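Local coordinates for triphenylmethane reductase (Citrobacter sp., PDB 2JL1), which probably uses NADPH to reduce triphenylmethane dyes, a reaction of interest for bioremediation, and binds NADP(+) in a Rossmann-type fold of the NmrA-like family, at residues I161-S172 with V199-A210; Y107-I115 with A254-S264. One frame throughout, in Å; residues are numbered along the deposited sequence.

Contact 1 (I161-S172 with V199-A210); sequences IVTNAGSGIVNS and VSNQPWTFDELA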
loop_
_atom_site.group_PDB
_atom_site.type_symbol
_atom_site.label_atom_id
_atom_site.label_comp_id
_atom_site.label_asym_id
_atom_site.label_seq_id
_atom_site.Cartn_x
_atom_site.Cartn_y
_atom_site.Cartn_z
ATOM N N ILE A 161 -30.303 -10.205 21.433
ATOM C CA ILE A 161 -29.242 -9.976 20.455
ATOM C C ILE A 161 -27.994 -10.600 21.071
ATOM O O ILE A 161 -27.590 -10.197 22.160
ATOM C CB ILE A 161 -28.978 -8.469 20.228
ATOM C CG1 ILE A 161 -30.209 -7.785 19.626
ATOM C CG2 ILE A 161 -27.774 -8.265 19.323
ATOM C CD1 ILE A 161 -30.090 -6.230 19.549
ATOM N N VAL A 162 -27.409 -11.589 20.387
ATOM C CA VAL A 162 -26.247 -12.330 20.892
ATOM C C VAL A 162 -24.987 -11.895 20.123
ATOM O O VAL A 162 -24.933 -11.999 18.881
ATOM C CB VAL A 162 -26.480 -13.886 20.785
ATOM C CG1 VAL A 162 -25.290 -14.677 21.330
ATOM C CG2 VAL A 162 -27.722 -14.295 21.538
ATOM N N THR A 163 -24.013 -11.331 20.836
ATOM C CA THR A 163 -22.753 -10.896 20.216
ATOM C C THR A 163 -21.604 -11.163 21.149
ATOM O O THR A 163 -21.798 -11.288 22.340
ATOM C CB THR A 163 -22.698 -9.350 20.007
ATOM O OG1 THR A 163 -22.356 -8.719 21.246
ATOM C CG2 THR A 163 -24.010 -8.801 19.519
ATOM N N ASN A 164 -20.389 -11.177 20.614
ATOM C CA ASN A 164 -19.206 -11.120 21.472
ATOM C C ASN A 164 -18.536 -9.739 21.463
ATOM O O ASN A 164 -17.325 -9.649 21.650
ATOM C CB ASN A 164 -18.196 -12.221 21.093
ATOM C CG ASN A 164 -17.849 -12.217 19.616
ATOM O OD1 ASN A 164 -18.735 -12.197 18.767
ATOM N ND2 ASN A 164 -16.554 -12.246 19.297
ATOM N N ALA A 165 -19.334 -8.674 21.319
ATOM C CA ALA A 165 -18.822 -7.294 21.242
ATOM C C ALA A 165 -18.665 -6.597 22.587
ATOM O O ALA A 165 -18.103 -5.507 22.656
ATOM C CB ALA A 165 -19.722 -6.442 20.342
ATOM N N GLY A 166 -19.153 -7.212 23.655
ATOM C CA GLY A 166 -19.216 -6.561 24.956
ATOM C C GLY A 166 -19.882 -5.194 24.888
ATOM O O GLY A 166 -20.960 -5.029 24.280
ATOM N N SER A 167 -19.221 -4.211 25.499
ATOM C CA SER A 167 -19.688 -2.853 25.522
ATOM C C SER A 167 -18.873 -2.028 24.537
ATOM O O SER A 167 -18.766 -0.827 24.682
ATOM C CB SER A 167 -19.574 -2.281 26.948
ATOM O OG SER A 167 -18.214 -2.146 27.332
ATOM N N GLY A 168 -18.317 -2.696 23.521
ATOM C CA GLY A 168 -17.594 -2.051 22.459
ATOM C C GLY A 168 -18.448 -0.990 21.774
ATOM O O GLY A 168 -19.657 -1.158 21.570
ATOM N N ILE A 169 -17.811 0.138 21.494
ATOM C CA ILE A 169 -18.474 1.292 20.921
ATOM C C ILE A 169 -18.506 1.195 19.384
ATOM O O ILE A 169 -17.522 0.778 18.766
ATOM C CB ILE A 169 -17.768 2.580 21.402
ATOM C CG1 ILE A 169 -17.966 2.745 22.930
ATOM C CG2 ILE A 169 -18.283 3.803 20.655
ATOM C CD1 ILE A 169 -17.028 3.811 23.543
ATOM N N VAL A 170 -19.627 1.587 18.771
ATOM C CA VAL A 170 -19.799 1.438 17.330
ATOM C C VAL A 170 -20.084 2.789 16.658
ATOM O O VAL A 170 -21.098 3.427 16.923
ATOM C CB VAL A 170 -20.922 0.409 16.971
ATOM C CG1 VAL A 170 -20.937 0.114 15.455
ATOM C CG2 VAL A 170 -20.735 -0.927 17.737
ATOM N N ASN A 171 -19.220 3.167 15.725
ATOM C CA ASN A 171 -19.301 4.460 15.021
ATOM C C ASN A 171 -19.864 4.280 13.599
ATOM O O ASN A 171 -19.650 5.129 12.705
ATOM C CB ASN A 171 -17.899 5.082 14.983
ATOM C CG ASN A 171 -16.934 4.252 14.145
ATOM O OD1 ASN A 171 -17.328 3.208 13.572
ATOM N ND2 ASN A 171 -15.684 4.695 14.062
ATOM N N SER A 172 -20.599 3.181 13.398
ATOM C CA SER A 172 -21.149 2.826 12.083
ATOM C C SER A 172 -22.054 3.892 11.469
ATOM O O SER A 172 -22.655 4.701 12.170
ATOM C CB SER A 172 -21.896 1.488 12.145
ATOM O OG SER A 172 -23.115 1.612 12.885
ATOM N N VAL A 199 -17.636 8.619 9.587
ATOM C CA VAL A 199 -18.154 7.835 10.691
ATOM C C VAL A 199 -19.189 8.673 11.458
ATOM O O VAL A 199 -19.377 9.885 11.208
ATOM C CB VAL A 199 -17.025 7.387 11.674
ATOM C CG1 VAL A 199 -15.900 6.646 10.956
ATOM C CG2 VAL A 199 -16.454 8.577 12.429
ATOM N N SER A 200 -19.832 8.031 12.419
ATOM C CA SER A 200 -20.835 8.700 13.255
ATOM C C SER A 200 -20.175 9.442 14.393
ATOM O O SER A 200 -19.245 8.929 14.996
ATOM C CB SER A 200 -21.753 7.655 13.881
ATOM O OG SER A 200 -22.796 8.279 14.598
ATOM N N ASN A 201 -20.700 10.619 14.728
ATOM C CA ASN A 201 -20.344 11.271 15.986
ATOM C C ASN A 201 -21.440 11.096 17.058
ATOM O O ASN A 201 -21.539 11.872 18.009
ATOM C CB ASN A 201 -19.980 12.750 15.759
ATOM C CG ASN A 201 -21.050 13.515 15.009
ATOM O OD1 ASN A 201 -22.184 13.045 14.836
ATOM N ND2 ASN A 201 -20.683 14.705 14.536
ATOM N N GLN A 202 -22.252 10.062 16.876
ATOM C CA GLN A 202 -23.207 9.596 17.883
ATOM C C GLN A 202 -23.163 8.061 17.945
ATOM O O GLN A 202 -24.111 7.375 17.540
ATOM C CB GLN A 202 -24.626 10.084 17.579
ATOM C CG GLN A 202 -24.778 11.598 17.584
ATOM C CD GLN A 202 -26.196 12.007 17.284
ATOM O OE1 GLN A 202 -26.611 12.072 16.108
ATOM N NE2 GLN A 202 -26.970 12.242 18.341
ATOM N N PRO A 203 -22.069 7.516 18.478
ATOM C CA PRO A 203 -21.875 6.060 18.495
ATOM C C PRO A 203 -22.836 5.370 19.477
ATOM O O PRO A 203 -23.462 6.040 20.313
ATOM C CB PRO A 203 -20.410 5.900 18.936
ATOM C CG PRO A 203 -20.093 7.183 19.718
ATOM C CD PRO A 203 -20.958 8.260 19.124
ATOM N N TRP A 204 -22.920 4.050 19.369
ATOM C CA TRP A 204 -23.893 3.247 20.116
ATOM C C TRP A 204 -23.223 1.962 20.593
ATOM O O TRP A 204 -22.082 1.660 20.223
ATOM C CB TRP A 204 -25.101 2.932 19.215
ATOM C CG TRP A 204 -24.756 2.319 17.836
ATOM C CD1 TRP A 204 -24.442 3.000 16.704
ATOM C CD2 TRP A 204 -24.764 0.921 17.469
ATOM N NE1 TRP A 204 -24.223 2.134 15.665
ATOM C CE2 TRP A 204 -24.424 0.851 16.096
ATOM C CE3 TRP A 204 -25.029 -0.269 18.164
ATOM C CZ2 TRP A 204 -24.323 -0.369 15.400
ATOM C CZ3 TRP A 204 -24.928 -1.482 17.485
ATOM C CH2 TRP A 204 -24.576 -1.528 16.113
ATOM N N THR A 205 -23.913 1.222 21.446
ATOM C CA THR A 205 -23.411 -0.044 21.911
ATOM C C THR A 205 -24.521 -1.042 21.613
ATOM O O THR A 205 -25.675 -0.643 21.303
ATOM C CB THR A 205 -23.113 -0.011 23.430
ATOM O OG1 THR A 205 -24.310 0.348 24.136
ATOM C CG2 THR A 205 -21.991 1.030 23.752
ATOM N N PHE A 206 -24.215 -2.322 21.743
ATOM C CA PHE A 206 -25.255 -3.332 21.521
ATOM C C PHE A 206 -26.332 -3.366 22.610
ATOM O O PHE A 206 -27.491 -3.655 22.319
ATOM C CB PHE A 206 -24.640 -4.698 21.240
ATOM C CG PHE A 206 -24.096 -4.808 19.855
ATOM C CD1 PHE A 206 -22.769 -4.485 19.585
ATOM C CD2 PHE A 206 -24.932 -5.172 18.791
ATOM C CE1 PHE A 206 -22.263 -4.563 18.291
ATOM C CE2 PHE A 206 -24.426 -5.231 17.460
ATOM C CZ PHE A 206 -23.092 -4.917 17.222
ATOM N N ASP A 207 -25.959 -3.040 23.849
ATOM C CA ASP A 207 -26.952 -2.756 24.891
ATOM C C ASP A 207 -27.993 -1.742 24.429
ATOM O O ASP A 207 -29.190 -1.974 24.596
ATOM C CB ASP A 207 -26.288 -2.267 26.182
ATOM C CG ASP A 207 -25.795 -3.398 27.046
ATOM O OD1 ASP A 207 -25.899 -4.578 26.644
ATOM O OD2 ASP A 207 -25.335 -3.116 28.165
ATOM N N GLU A 208 -27.530 -0.632 23.858
ATOM C CA GLU A 208 -28.374 0.430 23.314
ATOM C C GLU A 208 -29.238 -0.058 22.150
ATOM O O GLU A 208 -30.411 0.283 22.061
ATOM C CB GLU A 208 -27.535 1.611 22.809
ATOM C CG GLU A 208 -28.413 2.793 22.420
ATOM C CD GLU A 208 -27.652 4.038 22.014
ATOM O OE1 GLU A 208 -26.401 4.064 22.096
ATOM O OE2 GLU A 208 -28.343 5.012 21.637
ATOM N N LEU A 209 -28.641 -0.844 21.247
ATOM C CA LEU A 209 -29.404 -1.435 20.164
ATOM C C LEU A 209 -30.544 -2.316 20.676
ATOM O O LEU A 209 -31.638 -2.308 20.100
ATOM C CB LEU A 209 -28.493 -2.264 19.229
ATOM C CG LEU A 209 -29.180 -2.888 17.996
ATOM C CD1 LEU A 209 -29.918 -1.817 17.173
ATOM C CD2 LEU A 209 -28.149 -3.611 17.129
ATOM N N ALA A 210 -30.279 -3.121 21.701
ATOM C CA ALA A 210 -31.331 -3.998 22.257
ATOM C C ALA A 210 -32.462 -3.169 22.878
ATOM O O ALA A 210 -33.659 -3.540 22.790
ATOM C CB ALA A 210 -30.744 -4.980 23.274
HETATM O O HOH W 1 -23.190 -3.165 25.005
HETATM O O HOH W 2 -21.407 -2.925 22.317
#

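Contact 2 (Y107-I115 with A254-S264); sequences YAFAEESII and AISKGEASKTS. With GOL (glycerol), chain F.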
loop_
_atom_site.group_PDB
_atom_site.type_symbol
_atom_site.label_atom_id
_atom_site.label_comp_id
_atom_site.label_asym_id
_atom_site.label_seq_id
_atom_site.Cartn_x
_atom_site.Cartn_y
_atom_site.Cartn_z
ATOM N N TYR A 107 -11.294 2.885 4.520
ATOM C CA TYR A 107 -11.785 2.430 5.818
ATOM C C TYR A 107 -11.276 3.440 6.841
ATOM O O TYR A 107 -10.089 3.778 6.841
ATOM C CB TYR A 107 -11.297 1.004 6.076
ATOM C CG TYR A 107 -11.719 0.396 7.392
ATOM C CD1 TYR A 107 -13.077 0.274 7.724
ATOM C CD2 TYR A 107 -10.765 -0.078 8.295
ATOM C CE1 TYR A 107 -13.489 -0.293 8.948
ATOM C CE2 TYR A 107 -11.161 -0.656 9.530
ATOM C CZ TYR A 107 -12.532 -0.760 9.840
ATOM O OH TYR A 107 -12.949 -1.313 11.045
ATOM N N ALA A 108 -12.195 3.975 7.651
ATOM C CA ALA A 108 -11.893 5.044 8.592
ATOM C C ALA A 108 -10.887 4.567 9.609
ATOM O O ALA A 108 -10.927 3.408 10.063
ATOM C CB ALA A 108 -13.162 5.519 9.292
ATOM N N PHE A 109 -9.987 5.460 9.965
ATOM C CA PHE A 109 -8.969 5.200 10.975
ATOM C C PHE A 109 -8.150 3.943 10.696
ATOM O O PHE A 109 -7.727 3.250 11.631
ATOM C CB PHE A 109 -9.590 5.203 12.371
ATOM C CG PHE A 109 -10.363 6.462 12.661
ATOM C CD1 PHE A 109 -9.703 7.687 12.780
ATOM C CD2 PHE A 109 -11.730 6.430 12.764
ATOM C CE1 PHE A 109 -10.416 8.867 13.038
ATOM C CE2 PHE A 109 -12.455 7.595 13.026
ATOM C CZ PHE A 109 -11.792 8.813 13.162
ATOM N N ALA A 110 -7.901 3.668 9.410
ATOM C CA ALA A 110 -7.258 2.403 9.010
ATOM C C ALA A 110 -5.908 2.173 9.721
ATOM O O ALA A 110 -5.579 1.030 10.100
ATOM C CB ALA A 110 -7.080 2.355 7.481
ATOM N N GLU A 111 -5.144 3.240 9.928
ATOM C CA GLU A 111 -3.816 3.113 10.561
ATOM C C GLU A 111 -3.876 2.524 11.978
ATOM O O GLU A 111 -2.908 1.923 12.451
ATOM C CB GLU A 111 -3.132 4.465 10.637
ATOM C CG GLU A 111 -2.755 5.046 9.295
ATOM C CD GLU A 111 -3.843 5.944 8.705
ATOM O OE1 GLU A 111 -4.995 5.968 9.211
ATOM O OE2 GLU A 111 -3.523 6.637 7.724
ATOM N N GLU A 112 -5.017 2.698 12.642
ATOM C CA GLU A 112 -5.198 2.219 14.021
ATOM C C GLU A 112 -5.966 0.917 14.096
ATOM O O GLU A 112 -6.217 0.386 15.197
ATOM C CB GLU A 112 -5.915 3.289 14.851
ATOM C CG GLU A 112 -4.993 4.440 15.189
ATOM C CD GLU A 112 -4.923 5.490 14.100
ATOM O OE1 GLU A 112 -5.950 5.740 13.423
ATOM O OE2 GLU A 112 -3.846 6.094 13.938
ATOM N N SER A 113 -6.349 0.417 12.931
ATOM C CA SER A 113 -7.214 -0.739 12.858
ATOM C C SER A 113 -6.499 -2.039 13.205
ATOM O O SER A 113 -5.304 -2.171 12.994
ATOM C CB SER A 113 -7.844 -0.831 11.475
ATOM O OG SER A 113 -8.619 -2.010 11.376
ATOM N N ILE A 114 -7.258 -2.984 13.753
ATOM C CA ILE A 114 -6.759 -4.293 14.075
ATOM C C ILE A 114 -7.382 -5.397 13.212
ATOM O O ILE A 114 -7.188 -6.573 13.495
ATOM C CB ILE A 114 -6.931 -4.611 15.613
ATOM C CG1 ILE A 114 -8.405 -4.895 15.968
ATOM C CG2 ILE A 114 -6.324 -3.492 16.487
ATOM C CD1 ILE A 114 -8.633 -5.319 17.446
ATOM N N ILE A 115 -8.148 -5.042 12.181
ATOM C CA ILE A 115 -8.623 -6.046 11.226
ATOM C C ILE A 115 -7.780 -6.034 9.918
ATOM O O ILE A 115 -7.368 -4.957 9.458
ATOM C CB ILE A 115 -10.106 -5.891 10.927
ATOM C CG1 ILE A 115 -10.367 -4.615 10.152
ATOM C CG2 ILE A 115 -10.926 -5.898 12.250
ATOM C CD1 ILE A 115 -11.369 -4.784 9.035
ATOM N N ALA A 254 -13.310 -7.344 17.278
ATOM C CA ALA A 254 -12.568 -6.111 17.017
ATOM C C ALA A 254 -13.310 -4.961 17.706
ATOM O O ALA A 254 -12.702 -4.123 18.357
ATOM C CB ALA A 254 -12.442 -5.863 15.478
ATOM N N ILE A 255 -14.634 -4.960 17.573
ATOM C CA ILE A 255 -15.474 -3.965 18.237
ATOM C C ILE A 255 -15.260 -3.999 19.760
ATOM O O ILE A 255 -15.053 -2.932 20.364
ATOM C CB ILE A 255 -16.978 -4.091 17.828
ATOM C CG1 ILE A 255 -17.182 -3.641 16.373
ATOM C CG2 ILE A 255 -17.897 -3.245 18.774
ATOM C CD1 ILE A 255 -18.568 -4.060 15.826
ATOM N N SER A 256 -15.241 -5.205 20.373
ATOM C CA SER A 256 -14.988 -5.306 21.815
ATOM C C SER A 256 -13.631 -4.717 22.208
ATOM O O SER A 256 -13.419 -4.439 23.377
ATOM C CB SER A 256 -15.031 -6.744 22.309
ATOM O OG SER A 256 -13.854 -7.436 21.942
ATOM N N LYS A 257 -12.728 -4.553 21.232
ATOM C CA LYS A 257 -11.371 -4.019 21.473
ATOM C C LYS A 257 -11.199 -2.569 20.987
ATOM O O LYS A 257 -10.059 -2.069 20.884
ATOM C CB LYS A 257 -10.322 -4.931 20.799
ATOM C CG LYS A 257 -10.174 -6.279 21.525
ATOM C CD LYS A 257 -9.484 -7.345 20.679
ATOM C CE LYS A 257 -9.358 -8.659 21.446
ATOM N NZ LYS A 257 -8.880 -9.719 20.489
ATOM N N GLY A 258 -12.314 -1.894 20.693
ATOM C CA GLY A 258 -12.281 -0.481 20.359
ATOM C C GLY A 258 -12.107 -0.131 18.882
ATOM O O GLY A 258 -11.885 1.032 18.550
ATOM N N GLU A 259 -12.227 -1.133 18.010
ATOM C CA GLU A 259 -12.039 -0.958 16.563
ATOM C C GLU A 259 -12.918 0.145 15.966
ATOM O O GLU A 259 -12.489 0.850 15.057
ATOM C CB GLU A 259 -12.304 -2.300 15.840
ATOM C CG GLU A 259 -12.389 -2.241 14.296
ATOM C CD GLU A 259 -11.035 -2.081 13.644
ATOM O OE1 GLU A 259 -9.986 -2.249 14.322
ATOM O OE2 GLU A 259 -11.029 -1.751 12.449
ATOM N N ALA A 260 -14.149 0.278 16.444
ATOM C CA ALA A 260 -15.075 1.228 15.832
ATOM C C ALA A 260 -15.441 2.371 16.792
ATOM O O ALA A 260 -16.475 3.006 16.666
ATOM C CB ALA A 260 -16.315 0.478 15.307
ATOM N N SER A 261 -14.530 2.676 17.702
ATOM C CA SER A 261 -14.826 3.541 18.840
ATOM C C SER A 261 -14.381 4.990 18.627
ATOM O O SER A 261 -14.664 5.845 19.458
ATOM C CB SER A 261 -14.121 3.000 20.080
ATOM O OG SER A 261 -12.711 3.079 19.944
ATOM N N LYS A 262 -13.652 5.269 17.554
ATOM C CA LYS A 262 -13.221 6.651 17.270
ATOM C C LYS A 262 -14.202 7.437 16.398
ATOM O O LYS A 262 -14.817 6.874 15.525
ATOM C CB LYS A 262 -11.844 6.664 16.615
ATOM C CG LYS A 262 -10.720 6.356 17.570
ATOM C CD LYS A 262 -9.471 5.911 16.849
ATOM C CE LYS A 262 -8.701 7.051 16.211
ATOM N NZ LYS A 262 -7.413 6.520 15.653
ATOM N N THR A 263 -14.323 8.750 16.629
ATOM C CA THR A 263 -15.279 9.549 15.871
ATOM C C THR A 263 -14.678 10.740 15.140
ATOM O O THR A 263 -13.554 11.198 15.403
ATOM C CB THR A 263 -16.501 10.056 16.743
ATOM O OG1 THR A 263 -16.069 11.097 17.615
ATOM C CG2 THR A 263 -17.174 8.944 17.560
ATOM N N SER A 264 -15.479 11.286 14.240
ATOM C CA SER A 264 -15.086 12.465 13.497
ATOM C C SER A 264 -16.377 13.195 13.116
ATOM O O SER A 264 -17.439 12.563 13.008
ATOM C CB SER A 264 -14.350 12.055 12.212
ATOM O OG SER A 264 -14.141 13.184 11.364
HETATM C C1 GOL F . -14.788 1.358 12.080
HETATM O O1 GOL F . -16.051 1.831 11.625
HETATM C C2 GOL F . -13.653 2.359 11.778
HETATM O O2 GOL F . -13.449 3.229 12.849
HETATM C C3 GOL F . -12.336 1.604 11.571
HETATM O O3 GOL F . -11.243 2.090 12.324
HETATM O O HOH W 3 -9.409 1.676 14.002
HETATM O O HOH W 4 -8.636 -0.914 16.328
#

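Contact 1 (I161-S172 with V199-A210)
F206, V170 and W204 carry most of this contact, where the loop following strand 160-163 lies against the start of helix 206-217. V170 and W204 form a single antiparallel hydrogen-bonded pair: V170 N gives to W204 O at 2.9 Å, and W204 N returns a bond to V170 O. V170 CB lies over one face of the W204 indole in a CH-pi contact, 3.8 Å from the centroid of the six-membered ring. V170 CG1, anti to the backbone N (chi1 -171°), reaches W204 CZ2, while CG2 turns to F206 CE1. A branched residue suits this place because its two methyls serve two rings. At the edge of the indole, W204 NE1 gives a hydrogen bond to S172 OG at 3.0 Å, only 8° out of the ring plane; this bond satisfies the buried indole N-H, and T144 OG1, hydrogen-bonded to S172 OG, is a second-shell partner.

T163 CG2 lies over one face of F206, toward the rim and 4.1 Å from the ring centroid; W204 of the same segment covers the other. A165 CB approaches the ring obliquely, 3.7 Å from F206 CD1; a methyl group suffices here. A water joins G166 O and G168 O to F206 N. Farther along, I161 CD1 packs on A210, and S200 N bonds to N171 O. Beside the small parallel pair 160-163/222-225, a single antiparallel bridge thus leads into a helix N-capped by T205, with the type II' turn A165-G168 packed on its first turn; V199 reaches back to edge strand 194-198 of the Rossmann-type sheet.

Contact 2 (Y107-I115 with A254-S264)
The loop that leaves strand 101-107 of the Rossmann-type sheet meets a Schellman-capped helix end here, and one carboxylate carries most of the hydrogen bonds. G258, with positive phi, closes the helix, and E259 follows it, its chain bent at chi2 (75°) so that the carboxylate reaches across. Y107 OH lies so close to E259 OE2, 2.4 Å, that the length is doubtful; the ring and carboxylate planes are nearly coplanar, 11° apart. S113 OG gives to the same oxygen on its syn lone pair at 2.7 Å. The other oxygen, E259 OE1, takes an almost straight bond from I114 N at 2.9 Å. Glutamate suits the site: S113 OG and I114 N hold its two oxygens on their syn sides and limit rotation, and a water also gives to OE1. Beside it, I115 CG2 packs on A254 CB at 3.6 Å.

At the outer end K262 CB lies over one face of F109, 3.9 Å from its centroid, and K262 NZ forms a salt bridge with E112 OE1 at 2.8 Å, meeting it from above the carboxylate plane. A long lysine can thus serve ring and acid together. The Y107 side chain lies about 5 Å from the bound NADP; helix 117-130 backs the first segment through H121 and A118, while helix 242-256 runs into the second.

In the fold
From the N terminus the chain builds the first strands of the seven-stranded parallel sheet and reaches 107-115, which starts at the end of strand 101-107. Contact 2 is completed only when helix 242-256 ends, so it closes a loop of 138 residues. Contact 1 lies wholly within that loop: 161-172 begins on strand 160-163 and runs on into the loop after it, the chain passes through helix 175-186 and the edge strand 194-198, and the segment 199-210 then closes the smaller loop of 26 residues. The two therefore nest and do not cross. They meet directly where N171 ND2 approaches K262 O at 2.8 Å, probably a hydrogen bond. Together they tie the sheet, near its NADP site, to helices 206-217 and 242-256.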